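Local coordinates for amino acid ABC transporter, binding protein (Thermus thermophilus, PDB 3VV5) that binds the lysine analogue L-thialysine, S-(2-aminoethyl)-L-cysteine, as the solute-binding protein of an ABC transporter involved in its uptake, at residues Tyr120-Val125 / Asp189-Lys194; Val125-Lys130 / Asn204-Gly209; Lys142-Gln147 / Thr185-Arg190. All coordinates share one frame; numbering follows the deposited sequence.

Contact 1: Tyr120-Val125 / Asp189-Lys194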
loop_
_atom_site.group_PDB
_atom_site.type_symbol
_atom_site.label_atom_id
_atom_site.label_comp_id
_atom_site.label_asym_id
_atom_site.label_seq_id
_atom_site.Cartn_x
_atom_site.Cartn_y
_atom_site.Cartn_z
ATOM N N TYR A 120 7.037 -3.353 5.365
ATOM C CA TYR A 120 8.000 -3.073 4.285
ATOM C C TYR A 120 8.380 -1.595 4.213
ATOM O O TYR A 120 7.771 -0.745 4.861
ATOM C CB TYR A 120 7.563 -3.597 2.897
ATOM C CG TYR A 120 6.426 -2.868 2.168
ATOM C CD1 TYR A 120 6.704 -1.849 1.249
ATOM C CD2 TYR A 120 5.094 -3.261 2.331
ATOM C CE1 TYR A 120 5.697 -1.200 0.549
ATOM C CE2 TYR A 120 4.055 -2.619 1.621
ATOM C CZ TYR A 120 4.375 -1.580 0.738
ATOM O OH TYR A 120 3.391 -0.935 0.021
ATOM N N CYS A 121 9.419 -1.329 3.443
ATOM C CA CYS A 121 9.911 0.024 3.243
ATOM C C CYS A 121 9.952 0.300 1.764
ATOM O O CYS A 121 10.180 -0.610 0.947
ATOM C CB CYS A 121 11.284 0.210 3.880
ATOM S SG CYS A 121 11.214 0.978 5.531
ATOM N N THR A 122 9.718 1.563 1.416
ATOM C CA THR A 122 9.503 1.921 0.031
ATOM C C THR A 122 9.633 3.431 -0.141
ATOM O O THR A 122 10.060 4.148 0.760
ATOM C CB THR A 122 8.091 1.426 -0.443
ATOM O OG1 THR A 122 7.961 1.555 -1.863
ATOM C CG2 THR A 122 6.955 2.196 0.236
ATOM N N GLY A 123 9.224 3.924 -1.295
ATOM C CA GLY A 123 9.181 5.359 -1.486
ATOM C C GLY A 123 8.351 5.696 -2.681
ATOM O O GLY A 123 8.017 4.802 -3.483
ATOM N N GLY A 124 8.010 6.980 -2.788
ATOM C CA GLY A 124 7.188 7.501 -3.883
ATOM C C GLY A 124 8.080 8.004 -4.994
ATOM O O GLY A 124 9.100 8.604 -4.724
ATOM N N VAL A 125 7.699 7.737 -6.239
ATOM C CA VAL A 125 8.520 8.063 -7.409
ATOM C C VAL A 125 7.742 8.815 -8.490
ATOM O O VAL A 125 6.535 8.631 -8.680
ATOM C CB VAL A 125 9.213 6.800 -8.070
ATOM C CG1 VAL A 125 10.345 6.253 -7.199
ATOM C CG2 VAL A 125 8.189 5.696 -8.402
ATOM N N ASP A 189 4.118 4.391 -5.961
ATOM C CA ASP A 189 5.100 3.564 -5.272
ATOM C C ASP A 189 6.148 3.014 -6.229
ATOM O O ASP A 189 5.809 2.561 -7.327
ATOM C CB ASP A 189 4.363 2.424 -4.578
ATOM C CG ASP A 189 5.290 1.479 -3.880
ATOM O OD1 ASP A 189 5.533 1.657 -2.650
ATOM O OD2 ASP A 189 5.761 0.548 -4.565
ATOM N N ARG A 190 7.413 2.981 -5.780
ATOM C CA ARG A 190 8.522 2.565 -6.643
ATOM C C ARG A 190 8.407 1.124 -7.143
ATOM O O ARG A 190 8.730 0.834 -8.293
ATOM C CB ARG A 190 9.875 2.786 -5.935
ATOM C CG ARG A 190 10.035 2.020 -4.608
ATOM C CD ARG A 190 11.381 2.300 -3.927
ATOM N NE ARG A 190 12.490 1.769 -4.722
ATOM C CZ ARG A 190 13.755 2.178 -4.628
ATOM N NH1 ARG A 190 14.096 3.136 -3.767
ATOM N NH2 ARG A 190 14.681 1.628 -5.402
ATOM N N PHE A 191 7.949 0.224 -6.277
ATOM C CA PHE A 191 7.745 -1.173 -6.683
ATOM C C PHE A 191 6.535 -1.333 -7.596
ATOM O O PHE A 191 6.547 -2.165 -8.496
ATOM C CB PHE A 191 7.588 -2.078 -5.454
ATOM C CG PHE A 191 8.796 -2.094 -4.561
ATOM C CD1 PHE A 191 9.947 -2.795 -4.943
ATOM C CD2 PHE A 191 8.789 -1.412 -3.347
ATOM C CE1 PHE A 191 11.080 -2.811 -4.133
ATOM C CE2 PHE A 191 9.918 -1.415 -2.521
ATOM C CZ PHE A 191 11.065 -2.116 -2.918
ATOM N N VAL A 192 5.471 -0.568 -7.354
ATOM C CA VAL A 192 4.340 -0.656 -8.275
ATOM C C VAL A 192 4.667 -0.081 -9.645
ATOM O O VAL A 192 4.278 -0.678 -10.651
ATOM C CB VAL A 192 2.895 -0.292 -7.697
ATOM C CG1 VAL A 192 2.864 -0.004 -6.216
ATOM C CG2 VAL A 192 2.066 0.699 -8.601
ATOM N N ALA A 193 5.429 1.016 -9.689
ATOM C CA ALA A 193 5.902 1.581 -10.961
ATOM C C ALA A 193 6.751 0.566 -11.733
ATOM O O ALA A 193 6.548 0.351 -12.924
ATOM C CB ALA A 193 6.738 2.846 -10.696
ATOM N N LYS A 194 7.703 -0.048 -11.033
ATOM C CA LYS A 194 8.645 -0.985 -11.649
ATOM C C LYS A 194 7.881 -2.156 -12.255
ATOM O O LYS A 194 8.133 -2.538 -13.399
ATOM C CB LYS A 194 9.665 -1.468 -10.608
ATOM C CG LYS A 194 10.846 -2.262 -11.157
ATOM C CD LYS A 194 12.018 -2.332 -10.146
ATOM C CE LYS A 194 12.546 -0.932 -9.772
ATOM N NZ LYS A 194 13.998 -0.927 -9.380
HETATM O O HOH W 1 3.157 1.567 -1.017
#
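T122 and D189 meet side chain to side chain at about a right angle, hydroxyl against carboxylate. With OG1 opposite the backbone N (chi1 -170°), the threonine sends its hydroxyl to D189 OD1 at 2.6 Å, approaching from above the carboxylate plane, 41° out of it. The other oxygen turns to the helix that starts at R190: D189 is its N-cap, and OD2 accepts V192 N at 3.0 Å through its anti lone pair and, weakly, F191 N. A short side chain with two acceptors suits this place, since one oxygen can cap while the other faces the strand. A water 2.9 Å from D189 OD1 donates to it and also bonds Y120 OH, whose direct partner is S102 of the ligand pocket.

Farther along, R190 N donates to G123 O at 3.0 Å, and the aliphatic part of R190 lies across V125 at about a right angle, CB 3.7 Å from V125 CG1. V125 CG2 also packs on A193 CB, a methyl small enough to let helix and strand come close. The F191 ring brings its edge to C121 O, while C121 SG is bound to C259 in a disulfide. An alanine in place of D189 would probably leave V192 N uncapped and the T122 hydroxyl without its acceptor. Hydroxyl, water and the helix start, with its partial positive charge, together probably stabilise the buried carboxylate as an anion.

Contact 2: Val125-Lys130 / Asn204-Gly209; sequences VIVSRK and NTLQVG
K130 reaches across to the backbone of 204-209 twice. Its own N donates to T205 O at 3.0 Å, and its long side chain, bent at the last torsion (chi4 56°), brings NZ within 2.6 Å of L206 O, above the carbonyl plane. NZ has a further acceptor in E203 O, so the flexible lysine gathers main-chain carbonyls where strand 120-129 ends and strand 206-222 begins.

The remaining backbone bonds are those of antiparallel strands. S128 and Q207 form a hydrogen-bonded pair, S128 N to Q207 O at 3.2 Å and Q207 N to S128 O at 3.0 Å, and G209 N donates to I126 O at 2.6 Å. V127 with V208 and R129 with L206 are non-hydrogen-bonded pairs, where CA-H...O contacts such as L206 CA to S128 O, 3.3 Å, fill in. These strands belong to the mixed sheet of a family 3 solute-binding protein, and G209 suits its position because a side chain there would crowd I126 CG2.

Apolar contacts gather on the face of V127 and V208. V208 CG1 packs on V125 CB at 3.9 Å, and V127 CG2 meets L206 CD1 at 4.1 Å; V127 and L206 pack against helix 171-180, and V208 reaches I197 of helix 190-200.

On the face of S128 and Q207 the polar ends turn to a neighbouring loop: S128 OG bonds P133 O and Q207 NE2 bonds G132 O.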
loop_
_atom_site.group_PDB
_atom_site.type_symbol
_atom_site.label_atom_id
_atom_site.label_comp_id
_atom_site.label_asym_id
_atom_site.label_seq_id
_atom_site.Cartn_x
_atom_site.Cartn_y
_atom_site.Cartn_z
ATOM N N VAL A 125 7.699 7.737 -6.239
ATOM C CA VAL A 125 8.520 8.063 -7.409
ATOM C C VAL A 125 7.742 8.815 -8.490
ATOM O O VAL A 125 6.535 8.631 -8.680
ATOM C CB VAL A 125 9.213 6.800 -8.070
ATOM C CG1 VAL A 125 10.345 6.253 -7.199
ATOM C CG2 VAL A 125 8.189 5.696 -8.402
ATOM N N ILE A 126 8.471 9.662 -9.206
ATOM C CA ILE A 126 7.933 10.349 -10.358
ATOM C C ILE A 126 8.023 9.375 -11.508
ATOM O O ILE A 126 9.073 8.795 -11.743
ATOM C CB ILE A 126 8.755 11.623 -10.672
ATOM C CG1 ILE A 126 8.360 12.736 -9.702
ATOM C CG2 ILE A 126 8.582 12.062 -12.151
ATOM C CD1 ILE A 126 9.243 13.959 -9.758
ATOM N N VAL A 127 6.912 9.150 -12.198
ATOM C CA VAL A 127 6.989 8.432 -13.463
ATOM C C VAL A 127 6.302 9.195 -14.588
ATOM O O VAL A 127 5.185 9.704 -14.439
ATOM C CB VAL A 127 6.684 6.868 -13.360
ATOM C CG1 VAL A 127 6.106 6.438 -11.985
ATOM C CG2 VAL A 127 5.956 6.306 -14.545
ATOM N N SER A 128 7.015 9.303 -15.703
ATOM C CA SER A 128 6.512 10.064 -16.842
ATOM C C SER A 128 6.682 9.262 -18.111
ATOM O O SER A 128 7.201 8.146 -18.091
ATOM C CB SER A 128 7.270 11.402 -16.979
ATOM O OG SER A 128 7.268 12.139 -15.760
ATOM N N ARG A 129 6.243 9.835 -19.225
ATOM C CA ARG A 129 6.571 9.252 -20.517
ATOM C C ARG A 129 8.043 9.579 -20.757
ATOM O O ARG A 129 8.575 10.499 -20.134
ATOM C CB ARG A 129 5.644 9.789 -21.628
ATOM C CG ARG A 129 4.162 9.405 -21.423
ATOM C CD ARG A 129 3.236 9.920 -22.541
ATOM N NE ARG A 129 3.185 11.382 -22.589
ATOM C CZ ARG A 129 2.523 12.148 -21.718
ATOM N NH1 ARG A 129 1.838 11.610 -20.709
ATOM N NH2 ARG A 129 2.540 13.461 -21.853
ATOM N N LYS A 130 8.716 8.824 -21.616
ATOM C CA LYS A 130 10.110 9.143 -21.939
ATOM C C LYS A 130 10.229 10.578 -22.463
ATOM O O LYS A 130 9.409 11.019 -23.270
ATOM C CB LYS A 130 10.673 8.102 -22.901
ATOM C CG LYS A 130 11.390 6.997 -22.151
ATOM C CD LYS A 130 11.401 5.700 -22.898
ATOM C CE LYS A 130 12.390 4.753 -22.267
ATOM N NZ LYS A 130 12.115 4.527 -20.814
ATOM N N ASN A 204 10.122 0.968 -23.014
ATOM C CA ASN A 204 10.396 1.935 -24.074
ATOM C C ASN A 204 9.406 3.083 -24.165
ATOM O O ASN A 204 9.517 3.903 -25.066
ATOM C CB ASN A 204 10.472 1.223 -25.422
ATOM C CG ASN A 204 11.618 0.260 -25.491
ATOM O OD1 ASN A 204 12.719 0.557 -25.021
ATOM N ND2 ASN A 204 11.369 -0.918 -26.063
ATOM N N THR A 205 8.458 3.165 -23.231
ATOM C CA THR A 205 7.476 4.249 -23.257
ATOM C C THR A 205 7.450 5.099 -21.971
ATOM O O THR A 205 7.174 6.294 -22.037
ATOM C CB THR A 205 6.046 3.778 -23.724
ATOM O OG1 THR A 205 5.133 3.749 -22.631
ATOM C CG2 THR A 205 6.088 2.408 -24.378
ATOM N N LEU A 206 7.774 4.493 -20.824
ATOM C CA LEU A 206 7.828 5.226 -19.553
ATOM C C LEU A 206 9.236 5.232 -18.942
ATOM O O LEU A 206 10.078 4.387 -19.264
ATOM C CB LEU A 206 6.822 4.646 -18.541
ATOM C CG LEU A 206 5.333 4.639 -18.901
ATOM C CD1 LEU A 206 4.485 4.130 -17.734
ATOM C CD2 LEU A 206 4.849 6.009 -19.353
ATOM N N GLN A 207 9.481 6.187 -18.055
ATOM C CA GLN A 207 10.760 6.290 -17.380
ATOM C C GLN A 207 10.445 6.597 -15.930
ATOM O O GLN A 207 9.554 7.391 -15.647
ATOM C CB GLN A 207 11.626 7.399 -18.011
ATOM C CG GLN A 207 11.633 8.710 -17.239
ATOM C CD GLN A 207 11.927 9.948 -18.091
ATOM O OE1 GLN A 207 12.751 9.915 -19.025
ATOM N NE2 GLN A 207 11.247 11.056 -17.763
ATOM N N VAL A 208 11.172 5.973 -15.015
ATOM C CA VAL A 208 11.008 6.273 -13.588
ATOM C C VAL A 208 11.996 7.380 -13.237
ATOM O O VAL A 208 13.194 7.274 -13.528
ATOM C CB VAL A 208 11.211 5.002 -12.719
ATOM C CG1 VAL A 208 11.010 5.299 -11.231
ATOM C CG2 VAL A 208 10.260 3.884 -13.185
ATOM N N GLY A 209 11.482 8.450 -12.637
ATOM C CA GLY A 209 12.291 9.617 -12.298
ATOM C C GLY A 209 12.738 9.566 -10.852
ATOM O O GLY A 209 13.010 8.491 -10.318
#

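Contact 3: Lys142-Gln147 / Thr185-Arg190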
loop_
_atom_site.group_PDB
_atom_site.type_symbol
_atom_site.label_atom_id
_atom_site.label_comp_id
_atom_site.label_asym_id
_atom_site.label_seq_id
_atom_site.Cartn_x
_atom_site.Cartn_y
_atom_site.Cartn_z
ATOM N N LYS A 142 3.196 21.569 -14.830
ATOM C CA LYS A 142 2.821 20.236 -15.313
ATOM C C LYS A 142 1.557 19.727 -14.637
ATOM O O LYS A 142 1.150 20.221 -13.577
ATOM C CB LYS A 142 3.988 19.247 -15.154
ATOM C CG LYS A 142 5.275 19.713 -15.831
ATOM C CD LYS A 142 5.164 19.638 -17.345
ATOM C CE LYS A 142 6.348 20.294 -18.025
ATOM N NZ LYS A 142 6.306 19.951 -19.490
ATOM N N VAL A 143 0.928 18.745 -15.267
ATOM C CA VAL A 143 -0.281 18.128 -14.716
ATOM C C VAL A 143 0.143 16.790 -14.096
ATOM O O VAL A 143 0.704 15.940 -14.777
ATOM C CB VAL A 143 -1.346 17.905 -15.812
ATOM C CG1 VAL A 143 -2.622 17.297 -15.220
ATOM C CG2 VAL A 143 -1.665 19.238 -16.533
ATOM N N VAL A 144 -0.130 16.620 -12.806
ATOM C CA VAL A 144 0.293 15.421 -12.093
ATOM C C VAL A 144 -0.915 14.581 -11.653
ATOM O O VAL A 144 -1.890 15.119 -11.121
ATOM C CB VAL A 144 1.248 15.794 -10.896
ATOM C CG1 VAL A 144 1.649 14.572 -10.070
ATOM C CG2 VAL A 144 2.497 16.468 -11.414
ATOM N N GLY A 145 -0.852 13.268 -11.897
ATOM C CA GLY A 145 -1.913 12.332 -11.481
ATOM C C GLY A 145 -1.520 11.523 -10.245
ATOM O O GLY A 145 -0.435 10.930 -10.215
ATOM N N VAL A 146 -2.408 11.500 -9.244
ATOM C CA VAL A 146 -2.238 10.703 -7.994
ATOM C C VAL A 146 -3.541 10.061 -7.524
ATOM O O VAL A 146 -4.639 10.600 -7.740
ATOM C CB VAL A 146 -1.744 11.576 -6.822
ATOM C CG1 VAL A 146 -0.326 12.009 -7.044
ATOM C CG2 VAL A 146 -2.645 12.789 -6.667
ATOM N N GLN A 147 -3.416 8.928 -6.837
ATOM C CA GLN A 147 -4.546 8.336 -6.139
ATOM C C GLN A 147 -4.988 9.205 -4.956
ATOM O O GLN A 147 -4.147 9.705 -4.208
ATOM C CB GLN A 147 -4.199 6.930 -5.631
ATOM C CG GLN A 147 -5.430 6.220 -5.141
ATOM C CD GLN A 147 -5.196 4.813 -4.669
ATOM O OE1 GLN A 147 -4.053 4.359 -4.519
ATOM N NE2 GLN A 147 -6.294 4.103 -4.412
ATOM N N THR A 185 2.655 13.299 -15.540
ATOM C CA THR A 185 3.423 12.591 -14.514
ATOM C C THR A 185 2.482 11.851 -13.571
ATOM O O THR A 185 1.433 12.358 -13.224
ATOM C CB THR A 185 4.321 13.587 -13.744
ATOM O OG1 THR A 185 5.423 13.972 -14.588
ATOM C CG2 THR A 185 4.889 12.958 -12.442
ATOM N N TRP A 186 2.876 10.636 -13.174
ATOM C CA TRP A 186 2.157 9.830 -12.197
ATOM C C TRP A 186 3.080 9.655 -10.998
ATOM O O TRP A 186 4.249 9.294 -11.177
ATOM C CB TRP A 186 1.855 8.475 -12.864
ATOM C CG TRP A 186 1.287 7.374 -12.013
ATOM C CD1 TRP A 186 0.374 7.475 -10.992
ATOM C CD2 TRP A 186 1.567 5.977 -12.170
ATOM N NE1 TRP A 186 0.063 6.201 -10.515
ATOM C CE2 TRP A 186 0.792 5.276 -11.217
ATOM C CE3 TRP A 186 2.403 5.251 -13.037
ATOM C CZ2 TRP A 186 0.837 3.875 -11.098
ATOM C CZ3 TRP A 186 2.456 3.864 -12.910
ATOM C CH2 TRP A 186 1.671 3.192 -11.953
ATOM N N ILE A 187 2.607 9.979 -9.790
ATOM C CA ILE A 187 3.424 9.776 -8.606
ATOM C C ILE A 187 2.867 8.574 -7.886
ATOM O O ILE A 187 1.686 8.549 -7.524
ATOM C CB ILE A 187 3.496 11.006 -7.664
ATOM C CG1 ILE A 187 4.180 12.194 -8.370
ATOM C CG2 ILE A 187 4.302 10.650 -6.403
ATOM C CD1 ILE A 187 4.352 13.419 -7.469
ATOM N N THR A 188 3.713 7.562 -7.695
ATOM C CA THR A 188 3.244 6.311 -7.123
ATOM C C THR A 188 4.383 5.614 -6.414
ATOM O O THR A 188 5.482 6.147 -6.325
ATOM C CB THR A 188 2.641 5.390 -8.243
ATOM O OG1 THR A 188 1.951 4.275 -7.664
ATOM C CG2 THR A 188 3.724 4.898 -9.181
ATOM N N ASP A 189 4.118 4.391 -5.961
ATOM C CA ASP A 189 5.100 3.564 -5.272
ATOM C C ASP A 189 6.148 3.014 -6.229
ATOM O O ASP A 189 5.809 2.561 -7.327
ATOM C CB ASP A 189 4.363 2.424 -4.578
ATOM C CG ASP A 189 5.290 1.479 -3.880
ATOM O OD1 ASP A 189 5.533 1.657 -2.650
ATOM O OD2 ASP A 189 5.761 0.548 -4.565
ATOM N N ARG A 190 7.413 2.981 -5.780
ATOM C CA ARG A 190 8.522 2.565 -6.643
ATOM C C ARG A 190 8.407 1.124 -7.143
ATOM O O ARG A 190 8.730 0.834 -8.293
ATOM C CB ARG A 190 9.875 2.786 -5.935
ATOM C CG ARG A 190 10.035 2.020 -4.608
ATOM C CD ARG A 190 11.381 2.300 -3.927
ATOM N NE ARG A 190 12.490 1.769 -4.722
ATOM C CZ ARG A 190 13.755 2.178 -4.628
ATOM N NH1 ARG A 190 14.096 3.136 -3.767
ATOM N NH2 ARG A 190 14.681 1.628 -5.402
HETATM O O HOH W 2 -0.808 7.586 -6.936
#
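V144 and I187 owe their meeting to their first torsions: V144 holds CG1 opposite its backbone N (chi1 177°), while I187 sets CG1 opposite its carbonyl carbon (chi1 -64°), and the two CG1 atoms come within 3.9 Å. V146 lies alongside I187, pointing the same way, its CG1 4.0 Å from I187 CB. V144 CG2 rests beside T185 CB, whereas the threonine hydroxyl bonds S128 OG on the next strand.

G145 bonds strand 185-189 through both N and O. Its N donates to T185 O at 2.8 Å, almost straight at 176°, and its O accepts I187 N at 3.2 Å. That same oxygen lies at the edge of the W186 indole, in its plane, 3.6 Å from CD1. T188 CG2 sits over the centre of one face of the ring, NE1 bonds D171 OD1, and together they probably fix the indole's rotation. Where the strands part, a water bridges I187 O to Q147 N.

The chain runs from strand 143-147 through helix 151-158, strand 164-168 and helix 171-180 to strand 185-189, two successive beta-alpha-beta units as in the alpha/beta lobes of periplasmic binding proteins; strand 143-147 ends at Q147, which touches the L-thialysine.

How the contacts relate
Contacts 1 and 2 divide strand 120-129 between them and share V125, while contact 3 lies about 10 Å from contact 2 and 12 Å from contact 1, centre to centre. Strand 185-189 joins all three: V125 N probably bonds T188 O at 2.7 Å, V127 O probably accepts W186 N at 2.8 Å, and D189 and R190 pass from the strand of contact 3 into the helix of contact 1. A193 CB of contact 1 touches V127 CG1 of contact 2 at 3.9 Å. The L-thialysine lies about 5 Å from the D189 side chain, 9 Å from that of V146 and 11 Å from that of V125.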